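Local structure of UDP-N-Acetylglucosamine 2-Epimerase (Thermus thermophilus, 1V4V) at residues D180-A185 and A290-P295; G198-V203 and M272-L277. The protein probably catalyses the epimerisation of UDP-N-acetylglucosamine at carbon 2 of the sugar, as a two-domain enzyme of the GT-B type that forms a homodimer. One frame throughout, in Å; residues are numbered along the deposited sequence.

Contact 1: D180-A185 and A290-P295; sequences DAVLLA and AALGVP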
ATOM      1  N   ASP A 180       8.724  -9.021  24.387  1.00 29.68           N
ATOM      2  CA  ASP A 180      10.146  -8.742  24.597  1.00 30.35           C
ATOM      3  C   ASP A 180      10.301  -7.424  25.357  1.00 29.74           C
ATOM      4  O   ASP A 180      11.130  -7.305  26.259  1.00 30.44           O
ATOM      5  CB  ASP A 180      10.881  -8.575  23.258  1.00 31.68           C
ATOM      6  CG  ASP A 180      10.742  -9.772  22.344  1.00 33.21           C
ATOM      7  OD1 ASP A 180       9.618 -10.285  22.182  1.00 32.91           O
ATOM      8  OD2 ASP A 180      11.768 -10.191  21.769  1.00 36.58           O
ATOM      9  N   ALA A 181       9.503  -6.433  24.966  1.00 28.40           N
ATOM     10  CA  ALA A 181       9.559  -5.105  25.567  1.00 28.29           C
ATOM     11  C   ALA A 181       9.302  -5.088  27.069  1.00 28.92           C
ATOM     12  O   ALA A 181       9.996  -4.390  27.813  1.00 29.66           O
ATOM     13  CB  ALA A 181       8.580  -4.174  24.863  1.00 27.75           C
ATOM     14  N   VAL A 182       8.298  -5.835  27.517  1.00 26.87           N
ATOM     15  CA  VAL A 182       7.990  -5.885  28.940  1.00 27.76           C
ATOM     16  C   VAL A 182       9.158  -6.509  29.698  1.00 27.72           C
ATOM     17  O   VAL A 182       9.588  -5.985  30.722  1.00 29.58           O
ATOM     18  CB  VAL A 182       6.711  -6.709  29.217  1.00 27.97           C
ATOM     19  CG1 VAL A 182       6.391  -6.685  30.711  1.00 30.10           C
ATOM     20  CG2 VAL A 182       5.545  -6.131  28.430  1.00 26.94           C
ATOM     21  N   LEU A 183       9.668  -7.627  29.188  1.00 29.03           N
ATOM     22  CA  LEU A 183      10.794  -8.319  29.809  1.00 31.57           C
ATOM     23  C   LEU A 183      11.997  -7.389  29.921  1.00 33.09           C
ATOM     24  O   LEU A 183      12.696  -7.377  30.938  1.00 31.11           O
ATOM     25  CB  LEU A 183      11.174  -9.555  28.995  1.00 32.34           C
ATOM     26  CG  LEU A 183      10.168 -10.708  28.990  1.00 34.67           C
ATOM     27  CD1 LEU A 183      10.586 -11.760  27.970  1.00 34.79           C
ATOM     28  CD2 LEU A 183      10.090 -11.317  30.384  1.00 36.45           C
ATOM     29  N   LEU A 184      12.235  -6.611  28.870  1.00 31.91           N
ATOM     30  CA  LEU A 184      13.348  -5.666  28.850  1.00 32.16           C
ATOM     31  C   LEU A 184      13.111  -4.538  29.855  1.00 31.08           C
ATOM     32  O   LEU A 184      14.011  -4.169  30.615  1.00 32.60           O
ATOM     33  CB  LEU A 184      13.511  -5.084  27.441  1.00 34.27           C
ATOM     34  CG  LEU A 184      14.593  -4.024  27.218  1.00 38.09           C
ATOM     35  CD1 LEU A 184      15.946  -4.553  27.666  1.00 36.06           C
ATOM     36  CD2 LEU A 184      14.628  -3.645  25.742  1.00 39.62           C
ATOM     37  N   ALA A 185      11.898  -3.995  29.857  1.00 29.79           N
ATOM     38  CA  ALA A 185      11.555  -2.911  30.765  1.00 30.41           C
ATOM     39  C   ALA A 185      11.701  -3.364  32.216  1.00 30.96           C
ATOM     40  O   ALA A 185      12.157  -2.600  33.069  1.00 28.92           O
ATOM     41  CB  ALA A 185      10.131  -2.438  30.506  1.00 30.51           C
ATOM     42  N   ALA A 290       1.499 -11.610  31.891  1.00 26.92           N
ATOM     43  CA  ALA A 290       1.786 -12.831  31.145  1.00 25.72           C
ATOM     44  C   ALA A 290       3.161 -12.812  30.477  1.00 27.23           C
ATOM     45  O   ALA A 290       3.820 -13.847  30.362  1.00 26.55           O
ATOM     46  CB  ALA A 290       0.693 -13.069  30.101  1.00 27.99           C
ATOM     47  N   ALA A 291       3.603 -11.637  30.040  1.00 28.16           N
ATOM     48  CA  ALA A 291       4.911 -11.528  29.395  1.00 26.26           C
ATOM     49  C   ALA A 291       6.006 -11.867  30.403  1.00 27.57           C
ATOM     50  O   ALA A 291       7.019 -12.480  30.065  1.00 27.21           O
ATOM     51  CB  ALA A 291       5.112 -10.110  28.854  1.00 26.66           C
ATOM     52  N   LEU A 292       5.778 -11.480  31.652  1.00 26.21           N
ATOM     53  CA  LEU A 292       6.735 -11.715  32.727  1.00 25.91           C
ATOM     54  C   LEU A 292       6.544 -13.067  33.411  1.00 26.24           C
ATOM     55  O   LEU A 292       7.298 -13.423  34.314  1.00 28.18           O
ATOM     56  CB  LEU A 292       6.618 -10.591  33.759  1.00 27.03           C
ATOM     57  CG  LEU A 292       6.908  -9.178  33.237  1.00 29.81           C
ATOM     58  CD1 LEU A 292       6.381  -8.128  34.208  1.00 30.39           C
ATOM     59  CD2 LEU A 292       8.410  -9.028  33.030  1.00 32.92           C
ATOM     60  N   GLY A 293       5.538 -13.820  32.984  1.00 25.29           N
ATOM     61  CA  GLY A 293       5.289 -15.113  33.594  1.00 23.93           C
ATOM     62  C   GLY A 293       4.743 -14.951  35.002  1.00 23.30           C
ATOM     63  O   GLY A 293       4.986 -15.782  35.882  1.00 25.64           O
ATOM     64  N   VAL A 294       4.011 -13.866  35.222  1.00 22.33           N
ATOM     65  CA  VAL A 294       3.420 -13.599  36.532  1.00 20.79           C
ATOM     66  C   VAL A 294       1.939 -13.967  36.495  1.00 20.02           C
ATOM     67  O   VAL A 294       1.204 -13.514  35.614  1.00 20.50           O
ATOM     68  CB  VAL A 294       3.562 -12.108  36.908  1.00 20.51           C
ATOM     69  CG1 VAL A 294       2.888 -11.829  38.245  1.00 21.04           C
ATOM     70  CG2 VAL A 294       5.035 -11.735  36.981  1.00 20.51           C
ATOM     71  N   PRO A 295       1.484 -14.804  37.443  1.00 18.62           N
ATOM     72  CA  PRO A 295       0.075 -15.213  37.491  1.00 18.17           C
ATOM     73  C   PRO A 295      -0.809 -13.983  37.594  1.00 18.15           C
ATOM     74  O   PRO A 295      -0.462 -13.026  38.288  1.00 18.08           O
ATOM     75  CB  PRO A 295      -0.003 -16.063  38.764  1.00 20.22           C
ATOM     76  CG  PRO A 295       1.393 -16.610  38.905  1.00 18.27           C
ATOM     77  CD  PRO A 295       2.242 -15.406  38.554  1.00 17.28           C
TER
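Val182 and Leu292 meet where the first torsions set Val182 CG1 and Leu292 CG facing each other between helix 177-188 and the end of helix 283-291. In Val182, CG1 stands anti to the backbone N (chi1 -178°) and meets Leu292 CG at 3.6 Å. Leu292 has its CG anti to the carbonyl carbon (chi1 -61°), and the two side chains cross at about a right angle, with both methyls of the leucine also close to Val182 CG1. The other branch of the valine, CG2, lies near the methyl of Ala291, while Val182 CB approaches Ala291 CB at 3.8 Å. Alanine suits this place: the valine comes up to it with its branch point, and the backbones run close, with 6.4 Å between Val182 CA and Ala291 CA. Leu183 works from the flank. Its CD2 lies 3.3 Å from Ala291 O and 3.9 Å from Leu292 CD2, the two leucines sliding past each other in opposite directions. The contact is thus wholly apolar in its side chains, a small patch of 210 Å². Beyond it Gly293 takes a positive phi of 71° and closes helix 283-291 with a Schellman motif, a backbone shape that glycine adopts easily, and the chain turns off toward strand 296-298. A bound glycerol, probably from the crystallisation liquor, lies close to the Val182 side chain. Tyr265 of helix 265-273 packs on Val182, and Met272 of that helix packs on Leu292; across helix 177-188, Ala181 and Leu184 rest on helix 15-29.

Contact 2: G198-V203 and M272-L277; sequences GPYVTV and MRASLL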
ATOM      1  N   GLY A 198       9.594  -8.192  50.629  1.00 30.25           N
ATOM      2  CA  GLY A 198       8.553  -8.989  49.993  1.00 30.16           C
ATOM      3  C   GLY A 198       8.192 -10.239  50.777  1.00 29.45           C
ATOM      4  O   GLY A 198       8.602 -10.376  51.932  1.00 33.53           O
ATOM      5  N   PRO A 199       7.455 -11.192  50.181  1.00 25.91           N
ATOM      6  CA  PRO A 199       6.922 -11.211  48.812  1.00 24.29           C
ATOM      7  C   PRO A 199       5.858 -10.145  48.559  1.00 22.44           C
ATOM      8  O   PRO A 199       5.268  -9.599  49.496  1.00 20.05           O
ATOM      9  CB  PRO A 199       6.338 -12.619  48.682  1.00 24.89           C
ATOM     10  CG  PRO A 199       7.096 -13.415  49.708  1.00 29.78           C
ATOM     11  CD  PRO A 199       7.157 -12.460  50.864  1.00 25.96           C
ATOM     12  N   TYR A 200       5.593  -9.886  47.281  1.00 20.16           N
ATOM     13  CA  TYR A 200       4.613  -8.882  46.896  1.00 19.33           C
ATOM     14  C   TYR A 200       3.494  -9.405  46.015  1.00 17.69           C
ATOM     15  O   TYR A 200       3.637 -10.421  45.337  1.00 19.32           O
ATOM     16  CB  TYR A 200       5.275  -7.749  46.113  1.00 20.19           C
ATOM     17  CG  TYR A 200       6.523  -7.179  46.743  1.00 21.98           C
ATOM     18  CD1 TYR A 200       7.784  -7.489  46.233  1.00 24.17           C
ATOM     19  CD2 TYR A 200       6.443  -6.315  47.831  1.00 23.64           C
ATOM     20  CE1 TYR A 200       8.940  -6.945  46.791  1.00 27.56           C
ATOM     21  CE2 TYR A 200       7.593  -5.767  48.403  1.00 25.22           C
ATOM     22  CZ  TYR A 200       8.835  -6.086  47.875  1.00 27.84           C
ATOM     23  OH  TYR A 200       9.972  -5.538  48.426  1.00 31.46           O
ATOM     24  N   VAL A 201       2.381  -8.681  46.055  1.00 17.89           N
ATOM     25  CA  VAL A 201       1.226  -8.934  45.206  1.00 17.43           C
ATOM     26  C   VAL A 201       0.963  -7.547  44.634  1.00 18.38           C
ATOM     27  O   VAL A 201       0.782  -6.592  45.390  1.00 19.80           O
ATOM     28  CB  VAL A 201      -0.027  -9.379  45.995  1.00 17.78           C
ATOM     29  CG1 VAL A 201      -1.240  -9.385  45.070  1.00 18.05           C
ATOM     30  CG2 VAL A 201       0.186 -10.781  46.571  1.00 19.38           C
ATOM     31  N   THR A 202       0.979  -7.420  43.311  1.00 18.84           N
ATOM     32  CA  THR A 202       0.723  -6.120  42.702  1.00 20.21           C
ATOM     33  C   THR A 202      -0.763  -5.996  42.438  1.00 21.17           C
ATOM     34  O   THR A 202      -1.398  -6.934  41.948  1.00 19.76           O
ATOM     35  CB  THR A 202       1.493  -5.946  41.375  1.00 20.53           C
ATOM     36  OG1 THR A 202       2.902  -5.952  41.632  1.00 23.25           O
ATOM     37  CG2 THR A 202       1.116  -4.619  40.708  1.00 20.06           C
ATOM     38  N   VAL A 203      -1.321  -4.845  42.799  1.00 20.68           N
ATOM     39  CA  VAL A 203      -2.742  -4.593  42.600  1.00 20.95           C
ATOM     40  C   VAL A 203      -2.959  -3.379  41.713  1.00 24.54           C
ATOM     41  O   VAL A 203      -2.270  -2.362  41.856  1.00 23.33           O
ATOM     42  CB  VAL A 203      -3.471  -4.349  43.941  1.00 21.76           C
ATOM     43  CG1 VAL A 203      -4.921  -3.966  43.680  1.00 23.00           C
ATOM     44  CG2 VAL A 203      -3.408  -5.595  44.816  1.00 21.40           C
HETATM   45  N   MSE A 272       5.967  -5.844  38.955  1.00 22.69           N
HETATM   46  CA  MSE A 272       5.239  -7.053  38.595  1.00 22.38           C
HETATM   47  C   MSE A 272       6.153  -8.270  38.588  1.00 22.38           C
HETATM   48  O   MSE A 272       5.799  -9.324  39.119  1.00 22.18           O
HETATM   49  CB  MSE A 272       4.580  -6.900  37.219  1.00 23.99           C
HETATM   50  CG  MSE A 272       3.429  -5.914  37.174  1.00 27.18           C
HETATM   51 SE   MSE A 272       2.498  -6.022  35.467  1.00 33.36          SE
HETATM   52  CE  MSE A 272       3.766  -5.048  34.397  1.00 35.93           C
ATOM     53  N   ARG A 273       7.330  -8.130  37.986  1.00 22.00           N
ATOM     54  CA  ARG A 273       8.272  -9.236  37.918  1.00 23.26           C
ATOM     55  C   ARG A 273       8.654  -9.734  39.313  1.00 23.44           C
ATOM     56  O   ARG A 273       8.895 -10.925  39.513  1.00 22.65           O
ATOM     57  CB  ARG A 273       9.531  -8.817  37.153  1.00 27.51           C
ATOM     58  CG  ARG A 273      10.478  -9.972  36.867  1.00 31.04           C
ATOM     59  CD  ARG A 273      11.706  -9.519  36.091  1.00 36.92           C
ATOM     60  NE  ARG A 273      12.562  -8.648  36.889  1.00 42.78           N
ATOM     61  CZ  ARG A 273      13.758  -8.216  36.504  1.00 45.15           C
ATOM     62  NH1 ARG A 273      14.244  -8.573  35.322  1.00 45.88           N
ATOM     63  NH2 ARG A 273      14.472  -7.437  37.305  1.00 45.70           N
ATOM     64  N   ALA A 274       8.695  -8.824  40.280  1.00 22.51           N
ATOM     65  CA  ALA A 274       9.050  -9.190  41.653  1.00 22.52           C
ATOM     66  C   ALA A 274       7.850  -9.673  42.467  1.00 22.88           C
ATOM     67  O   ALA A 274       7.984  -9.981  43.651  1.00 23.85           O
ATOM     68  CB  ALA A 274       9.691  -7.994  42.357  1.00 24.69           C
ATOM     69  N   SER A 275       6.683  -9.750  41.835  1.00 21.05           N
ATOM     70  CA  SER A 275       5.470 -10.161  42.534  1.00 20.07           C
ATOM     71  C   SER A 275       5.075 -11.616  42.302  1.00 20.51           C
ATOM     72  O   SER A 275       5.410 -12.210  41.276  1.00 20.29           O
ATOM     73  CB  SER A 275       4.305  -9.254  42.131  1.00 20.88           C
ATOM     74  OG  SER A 275       4.582  -7.898  42.453  1.00 22.80           O
ATOM     75  N   LEU A 276       4.348 -12.170  43.270  1.00 17.49           N
ATOM     76  CA  LEU A 276       3.877 -13.552  43.216  1.00 19.62           C
ATOM     77  C   LEU A 276       2.595 -13.623  42.403  1.00 19.02           C
ATOM     78  O   LEU A 276       2.225 -14.678  41.885  1.00 18.84           O
ATOM     79  CB  LEU A 276       3.536 -14.060  44.626  1.00 25.65           C
ATOM     80  CG  LEU A 276       4.576 -14.141  45.744  1.00 28.02           C
ATOM     81  CD1 LEU A 276       3.891 -14.583  47.034  1.00 31.55           C
ATOM     82  CD2 LEU A 276       5.670 -15.119  45.371  1.00 31.53           C
ATOM     83  N   LEU A 277       1.912 -12.490  42.311  1.00 18.50           N
ATOM     84  CA  LEU A 277       0.626 -12.440  41.632  1.00 18.05           C
ATOM     85  C   LEU A 277       0.248 -11.010  41.289  1.00 17.65           C
ATOM     86  O   LEU A 277       0.632 -10.076  41.994  1.00 17.84           O
ATOM     87  CB  LEU A 277      -0.437 -13.017  42.569  1.00 17.52           C
ATOM     88  CG  LEU A 277      -1.921 -12.851  42.256  1.00 18.09           C
ATOM     89  CD1 LEU A 277      -2.289 -13.785  41.114  1.00 15.97           C
ATOM     90  CD2 LEU A 277      -2.760 -13.167  43.501  1.00 17.20           C
TER
HETATM   91  O   HOH W   1       7.002 -11.594  45.557  1.00 25.64           O
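Neighbouring strands of a parallel sheet in a Rossmann-like domain, 200-203 and 275-280, meet here where helix 265-273 gives way to the second strand. Leu276 N donates to Tyr200 O at 2.8 Å, nearly straight at 172°, and Thr202 N donates to Leu277 O at 3.0 Å. Between these bonds the chain turns a corner at Leu276, whose CD1 lies 3.5 Å from Pro199 CB. Ahead of the corner, Thr202 OG1 gives its proton to Ser275 OG at 2.7 Å; both oxygens stand anti to their own carbonyl carbons (chi1 -64° and -60°). Ser275 OG is also bonded to Leu271 O, so small hydroxyl residues suit this buried spot. An alanine in place of Thr202 would probably leave Ser275 OG without its donor and open a gap beside Met272 where CG2 had been. The Tyr200 ring carries Gly198 CA over the centre of one face and Ala274 O at its edge, in plane, while its hydroxyl bonds to Pro196 O. A water accepts from Tyr200 N and donates to Ala274 O, bridging the two segments before their direct pairing begins. Leu277 N is buried without a partner, so the irregular pairing probably carries a small polar cost.

The two contacts lie with their centres about 13 Å apart and touch each other. Along the chain contact 2 is nested inside contact 1: helix 177-188 comes first, then strand 200-203, then 272-277, and last 290-295, with strand 275-280 running on to helix 283-291. Contact 2 lies within the six-stranded parallel sheet; contact 1 lies at the end of a helix following one of its strands, with helix 177-188 reaching across to helix 15-29 of the part built on the seven-stranded sheet. Direct packing joins them, Val294 CG2 against Met272 O and Pro295 CD against Leu276 O. The sheet pairing of contact 2 and the helix contact beside the seven-stranded-sheet domain thus pack directly on each other, consistent with the two-domain GT-B architecture.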